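Local coordinates for putative xanthine dehydrogenase YAGS fad-binding subunit (Escherichia coli, PDB 5G5G), which probably serves as the molybdenum-cofactor subunit of a periplasmic aldehyde oxidase, holding a dioxothiomolybdenum ion and pterin cytosine dinucleotide, at residues E428-N442 against Q583-S597. Numbering follows the deposited sequence.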
loop_
_atom_site.group_PDB
_atom_site.type_symbol
_atom_site.label_atom_id
_atom_site.label_comp_id
_atom_site.label_asym_id
_atom_site.label_seq_id
_atom_site.Cartn_x
_atom_site.Cartn_y
_atom_site.Cartn_z
ATOM N N GLU C 428 -24.332 17.998 -1.227
ATOM C CA GLU C 428 -23.807 18.215 0.124
ATOM C C GLU C 428 -22.263 18.426 0.098
ATOM O O GLU C 428 -21.690 18.693 1.136
ATOM C CB GLU C 428 -24.169 17.040 1.075
ATOM C CG GLU C 428 -24.780 17.507 2.405
ATOM C CD GLU C 428 -25.268 16.397 3.377
ATOM O OE1 GLU C 428 -25.436 15.220 2.979
ATOM O OE2 GLU C 428 -25.495 16.719 4.567
ATOM N N TRP C 429 -21.625 18.333 -1.068
ATOM C CA TRP C 429 -20.162 18.440 -1.186
ATOM C C TRP C 429 -19.740 19.894 -1.467
ATOM O O TRP C 429 -20.332 20.551 -2.345
ATOM C CB TRP C 429 -19.654 17.560 -2.321
ATOM C CG TRP C 429 -19.952 16.128 -2.052
ATOM C CD1 TRP C 429 -21.112 15.431 -2.386
ATOM C CD2 TRP C 429 -19.140 15.226 -1.317
ATOM N NE1 TRP C 429 -21.027 14.132 -1.935
ATOM C CE2 TRP C 429 -19.833 13.978 -1.270
ATOM C CE3 TRP C 429 -17.887 15.336 -0.711
ATOM C CZ2 TRP C 429 -19.318 12.857 -0.600
ATOM C CZ3 TRP C 429 -17.380 14.237 -0.054
ATOM C CH2 TRP C 429 -18.080 13.000 -0.016
ATOM N N LEU C 430 -18.758 20.388 -0.703
ATOM C CA LEU C 430 -18.032 21.624 -1.039
ATOM C C LEU C 430 -16.968 21.247 -2.044
ATOM O O LEU C 430 -16.199 20.299 -1.815
ATOM C CB LEU C 430 -17.378 22.241 0.190
ATOM C CG LEU C 430 -18.335 22.788 1.239
ATOM C CD1 LEU C 430 -17.740 22.750 2.650
ATOM C CD2 LEU C 430 -18.753 24.197 0.859
ATOM N N VAL C 431 -16.943 21.944 -3.175
ATOM C CA VAL C 431 -15.969 21.678 -4.237
ATOM C C VAL C 431 -14.885 22.729 -4.267
ATOM O O VAL C 431 -15.157 23.949 -4.114
ATOM C CB VAL C 431 -16.660 21.657 -5.591
ATOM C CG1 VAL C 431 -15.667 21.398 -6.687
ATOM C CG2 VAL C 431 -17.755 20.566 -5.579
ATOM N N GLY C 432 -13.663 22.272 -4.461
ATOM C CA GLY C 432 -12.513 23.153 -4.551
ATOM C C GLY C 432 -11.524 22.707 -5.594
ATOM O O GLY C 432 -11.448 21.518 -5.933
ATOM N N HIS C 433 -10.753 23.689 -6.088
ATOM C CA HIS C 433 -9.727 23.526 -7.077
ATOM C C HIS C 433 -8.413 24.028 -6.518
ATOM O O HIS C 433 -8.388 25.079 -5.862
ATOM C CB HIS C 433 -10.092 24.296 -8.362
ATOM C CG HIS C 433 -11.403 23.889 -8.943
ATOM N ND1 HIS C 433 -12.588 24.510 -8.610
ATOM C CD2 HIS C 433 -11.734 22.847 -9.750
ATOM C CE1 HIS C 433 -13.586 23.931 -9.255
ATOM N NE2 HIS C 433 -13.100 22.882 -9.909
ATOM N N GLY C 434 -7.355 23.252 -6.708
ATOM C CA GLY C 434 -6.005 23.583 -6.234
ATOM C C GLY C 434 -4.943 23.269 -7.254
ATOM O O GLY C 434 -5.119 22.399 -8.120
ATOM N N VAL C 435 -3.815 23.982 -7.135
ATOM C CA VAL C 435 -2.677 23.740 -7.963
ATOM C C VAL C 435 -1.415 23.706 -7.149
ATOM O O VAL C 435 -1.324 24.371 -6.101
ATOM C CB VAL C 435 -2.555 24.833 -9.065
ATOM C CG1 VAL C 435 -2.364 26.225 -8.442
ATOM C CG2 VAL C 435 -1.468 24.528 -10.076
ATOM N N ALA C 436 -0.438 22.962 -7.664
ATOM C CA ALA C 436 0.937 23.003 -7.129
ATOM C C ALA C 436 1.932 22.647 -8.226
ATOM O O ALA C 436 1.585 21.943 -9.206
ATOM C CB ALA C 436 1.113 22.051 -5.948
ATOM N N ALA C 437 3.184 23.071 -8.028
ATOM C CA ALA C 437 4.299 22.689 -8.866
ATOM C C ALA C 437 4.973 21.433 -8.319
ATOM O O ALA C 437 5.013 21.212 -7.108
ATOM C CB ALA C 437 5.317 23.797 -8.916
ATOM N N GLY C 438 5.508 20.646 -9.247
ATOM C CA GLY C 438 6.437 19.593 -8.976
ATOM C C GLY C 438 7.814 19.873 -9.561
ATOM O O GLY C 438 7.958 20.568 -10.550
ATOM N N PHE C 439 8.819 19.303 -8.928
ATOM C CA PHE C 439 10.216 19.528 -9.219
ATOM C C PHE C 439 10.978 18.325 -8.728
ATOM O O PHE C 439 10.772 17.890 -7.587
ATOM C CB PHE C 439 10.700 20.765 -8.470
ATOM C CG PHE C 439 12.188 21.019 -8.607
ATOM C CD1 PHE C 439 12.657 21.667 -9.730
ATOM C CD2 PHE C 439 13.109 20.471 -7.689
ATOM C CE1 PHE C 439 14.029 21.874 -9.909
ATOM C CE2 PHE C 439 14.490 20.620 -7.874
ATOM C CZ PHE C 439 14.926 21.341 -8.990
ATOM N N ARG C 440 11.917 17.846 -9.540
ATOM C CA ARG C 440 12.812 16.727 -9.144
ATOM C C ARG C 440 14.012 16.747 -10.043
ATOM O O ARG C 440 13.864 16.874 -11.260
ATOM C CB ARG C 440 12.088 15.398 -9.244
ATOM C CG ARG C 440 12.847 14.191 -8.714
ATOM C CD ARG C 440 13.027 14.177 -7.204
ATOM N NE ARG C 440 13.784 13.000 -6.828
ATOM C CZ ARG C 440 14.286 12.746 -5.620
ATOM N NH1 ARG C 440 14.154 13.626 -4.623
ATOM N NH2 ARG C 440 14.935 11.604 -5.397
ATOM N N ASN C 441 15.195 16.679 -9.468
ATOM C CA ASN C 441 16.391 16.696 -10.271
ATOM C C ASN C 441 16.531 15.451 -11.194
ATOM O O ASN C 441 15.916 14.396 -10.950
ATOM C CB ASN C 441 17.624 16.881 -9.396
ATOM C CG ASN C 441 17.765 18.314 -8.885
ATOM O OD1 ASN C 441 17.413 19.262 -9.577
ATOM N ND2 ASN C 441 18.313 18.473 -7.701
ATOM N N ASN C 442 17.332 15.631 -12.236
ATOM C CA ASN C 442 17.702 14.555 -13.116
ATOM C C ASN C 442 19.137 14.184 -12.797
ATOM O O ASN C 442 20.006 15.030 -12.880
ATOM C CB ASN C 442 17.588 14.974 -14.567
ATOM C CG ASN C 442 17.937 13.869 -15.510
ATOM O OD1 ASN C 442 17.285 12.846 -15.503
ATOM N ND2 ASN C 442 18.967 14.067 -16.331
ATOM N N GLN C 583 20.183 20.081 -14.280
ATOM C CA GLN C 583 19.263 19.202 -14.999
ATOM C C GLN C 583 18.149 18.825 -14.035
ATOM O O GLN C 583 18.389 18.198 -12.979
ATOM C CB GLN C 583 19.953 17.948 -15.490
ATOM C CG GLN C 583 21.159 18.234 -16.368
ATOM C CD GLN C 583 21.726 16.975 -16.999
ATOM O OE1 GLN C 583 21.010 15.988 -17.211
ATOM N NE2 GLN C 583 23.027 17.010 -17.298
ATOM N N SER C 584 16.929 19.200 -14.399
ATOM C CA SER C 584 15.792 18.897 -13.531
ATOM C C SER C 584 14.579 18.561 -14.397
ATOM O O SER C 584 14.616 18.642 -15.659
ATOM C CB SER C 584 15.469 20.123 -12.617
ATOM O OG SER C 584 16.644 20.582 -11.920
ATOM N N THR C 585 13.547 18.156 -13.684
ATOM C CA THR C 585 12.240 17.833 -14.219
ATOM C C THR C 585 11.169 18.581 -13.463
ATOM O O THR C 585 11.339 18.903 -12.290
ATOM C CB THR C 585 11.997 16.298 -14.182
ATOM O OG1 THR C 585 11.861 15.839 -12.834
ATOM C CG2 THR C 585 13.128 15.582 -14.901
ATOM N N PHE C 586 10.064 18.878 -14.162
ATOM C CA PHE C 586 9.034 19.796 -13.677
ATOM C C PHE C 586 7.646 19.239 -13.939
ATOM O O PHE C 586 7.428 18.474 -14.897
ATOM C CB PHE C 586 9.186 21.167 -14.391
ATOM C CG PHE C 586 10.547 21.778 -14.199
ATOM C CD1 PHE C 586 10.815 22.554 -13.107
ATOM C CD2 PHE C 586 11.553 21.522 -15.099
ATOM C CE1 PHE C 586 12.076 23.092 -12.888
ATOM C CE2 PHE C 586 12.826 22.030 -14.897
ATOM C CZ PHE C 586 13.065 22.840 -13.778
ATOM N N ALA C 587 6.698 19.660 -13.118
ATOM C CA ALA C 587 5.288 19.332 -13.308
ATOM C C ALA C 587 4.370 20.417 -12.812
ATOM O O ALA C 587 4.738 21.221 -11.953
ATOM C CB ALA C 587 4.928 18.020 -12.584
ATOM N N GLY C 588 3.146 20.382 -13.310
ATOM C CA GLY C 588 2.058 21.168 -12.783
ATOM C C GLY C 588 0.915 20.213 -12.464
ATOM O O GLY C 588 0.491 19.426 -13.319
ATOM N N HIS C 589 0.484 20.229 -11.210
ATOM C CA HIS C 589 -0.574 19.387 -10.697
ATOM C C HIS C 589 -1.803 20.179 -10.377
ATOM O O HIS C 589 -1.709 21.177 -9.630
ATOM C CB HIS C 589 -0.119 18.711 -9.415
ATOM C CG HIS C 589 0.928 17.677 -9.626
ATOM N ND1 HIS C 589 0.673 16.484 -10.269
ATOM C CD2 HIS C 589 2.246 17.681 -9.347
ATOM C CE1 HIS C 589 1.782 15.779 -10.328
ATOM N NE2 HIS C 589 2.754 16.486 -9.786
ATOM N N PHE C 590 -2.943 19.742 -10.929
ATOM C CA PHE C 590 -4.235 20.451 -10.804
ATOM C C PHE C 590 -5.261 19.459 -10.277
ATOM O O PHE C 590 -5.358 18.354 -10.820
ATOM C CB PHE C 590 -4.716 21.017 -12.159
ATOM C CG PHE C 590 -3.895 22.137 -12.672
ATOM C CD1 PHE C 590 -2.707 21.872 -13.355
ATOM C CD2 PHE C 590 -4.269 23.476 -12.449
ATOM C CE1 PHE C 590 -1.921 22.916 -13.812
ATOM C CE2 PHE C 590 -3.516 24.514 -12.960
ATOM C CZ PHE C 590 -2.298 24.237 -13.614
ATOM N N VAL C 591 -5.935 19.788 -9.174
ATOM C CA VAL C 591 -6.852 18.875 -8.504
ATOM C C VAL C 591 -8.173 19.532 -8.178
ATOM O O VAL C 591 -8.212 20.711 -7.774
ATOM C CB VAL C 591 -6.244 18.386 -7.153
ATOM C CG1 VAL C 591 -7.251 17.557 -6.392
ATOM C CG2 VAL C 591 -4.946 17.645 -7.402
ATOM N N GLU C 592 -9.248 18.774 -8.353
ATOM C CA GLU C 592 -10.555 19.160 -7.863
ATOM C C GLU C 592 -10.940 18.192 -6.759
ATOM O O GLU C 592 -10.825 16.942 -6.956
ATOM C CB GLU C 592 -11.584 19.176 -9.016
ATOM C CG GLU C 592 -13.013 19.510 -8.588
ATOM C CD GLU C 592 -14.003 19.397 -9.740
ATOM O OE1 GLU C 592 -13.866 20.092 -10.739
ATOM O OE2 GLU C 592 -14.963 18.630 -9.621
ATOM N N VAL C 593 -11.344 18.715 -5.595
ATOM C CA VAL C 593 -11.759 17.865 -4.492
ATOM C C VAL C 593 -13.164 18.176 -4.061
ATOM O O VAL C 593 -13.679 19.293 -4.320
ATOM C CB VAL C 593 -10.918 18.030 -3.219
ATOM C CG1 VAL C 593 -9.524 17.645 -3.532
ATOM C CG2 VAL C 593 -10.996 19.469 -2.685
ATOM N N GLY C 594 -13.780 17.215 -3.366
ATOM C CA GLY C 594 -15.037 17.476 -2.706
ATOM C C GLY C 594 -14.785 17.282 -1.209
ATOM O O GLY C 594 -14.051 16.364 -0.820
ATOM N N VAL C 595 -15.386 18.141 -0.395
ATOM C CA VAL C 595 -15.306 17.989 1.061
ATOM C C VAL C 595 -16.751 17.928 1.545
ATOM O O VAL C 595 -17.560 18.828 1.268
ATOM C CB VAL C 595 -14.533 19.120 1.754
ATOM C CG1 VAL C 595 -14.561 18.943 3.288
ATOM C CG2 VAL C 595 -13.079 19.192 1.240
ATOM N N HIS C 596 -17.078 16.860 2.244
ATOM C CA HIS C 596 -18.458 16.728 2.694
ATOM C C HIS C 596 -18.794 17.810 3.719
ATOM O O HIS C 596 -18.110 17.971 4.754
ATOM C CB HIS C 596 -18.751 15.314 3.223
ATOM C CG HIS C 596 -20.209 15.003 3.261
ATOM N ND1 HIS C 596 -21.037 15.499 4.226
ATOM C CD2 HIS C 596 -20.987 14.261 2.441
ATOM C CE1 HIS C 596 -22.276 15.104 4.002
ATOM N NE2 HIS C 596 -22.270 14.335 2.925
ATOM N N SER C 597 -19.830 18.586 3.440
ATOM C CA SER C 597 -20.119 19.765 4.265
ATOM C C SER C 597 -20.525 19.393 5.675
ATOM O O SER C 597 -20.406 20.226 6.581
ATOM C CB SER C 597 -21.157 20.684 3.647
ATOM O OG SER C 597 -22.422 20.046 3.590
HETATM O O HOH W 1 -24.550 19.310 5.127
HETATM O O HOH W 2 -24.512 13.598 1.157
#
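Trp429 and His596 open an antiparallel ladder of alternating non-hydrogen-bonded and hydrogen-bonded pairs that ends at Asn441 and Ser584; the strand directions differ by 152°, with axes 4.3 Å apart at their closest. It illustrates how segments 141 residues apart in sequence become adjacent strands of one mixed sheet in the molybdopterin cofactor-binding domain. Each hydrogen-bonded pair makes two N-H to O bonds. Two carbonyls are doubly gripped: Glu428 O by Ser597 N and OG, and Arg440 O by Thr585 N and OG1, the latter two from opposite faces of its plane.

Bonds between side chains add to the backbone ones. Glu592 lies alongside His433, its extended chain leaving the backbone with chi1 at 177°, and His433 NE2 donates to Glu592 OE1 (3.0 Å) from above the carboxylate plane. Arg605 and Arg606 form salt bridges with the same carboxylate, so a leucine here would probably leave His433 NE2 without its acceptor and both arginines without this partner. Farther on, Ser584 OG donates to Asn441 OD1 (2.8 Å) in the carbonyl plane.

Aromatic contacts favour one face of the sheet. His596 meets the Trp429 six-membered ring edge-to-face, with planes 80° apart, while Gly594, lacking a side chain, accommodates the indole edge. Val435 CG2 sits over the Phe590 ring, 3.7 Å from its centroid, and Phe439 CD1 touches Phe586 CE1 (3.5 Å).

At the molybdenum end, Arg440 forms salt bridges with Glu354 and Glu692, the latter lining the ion's pocket. Strand 602-612 continues the sheet beyond 584-596; helix 698-710 packs on Val591, Val593 and Val595, and helix 376-382 on Val435 and Phe590.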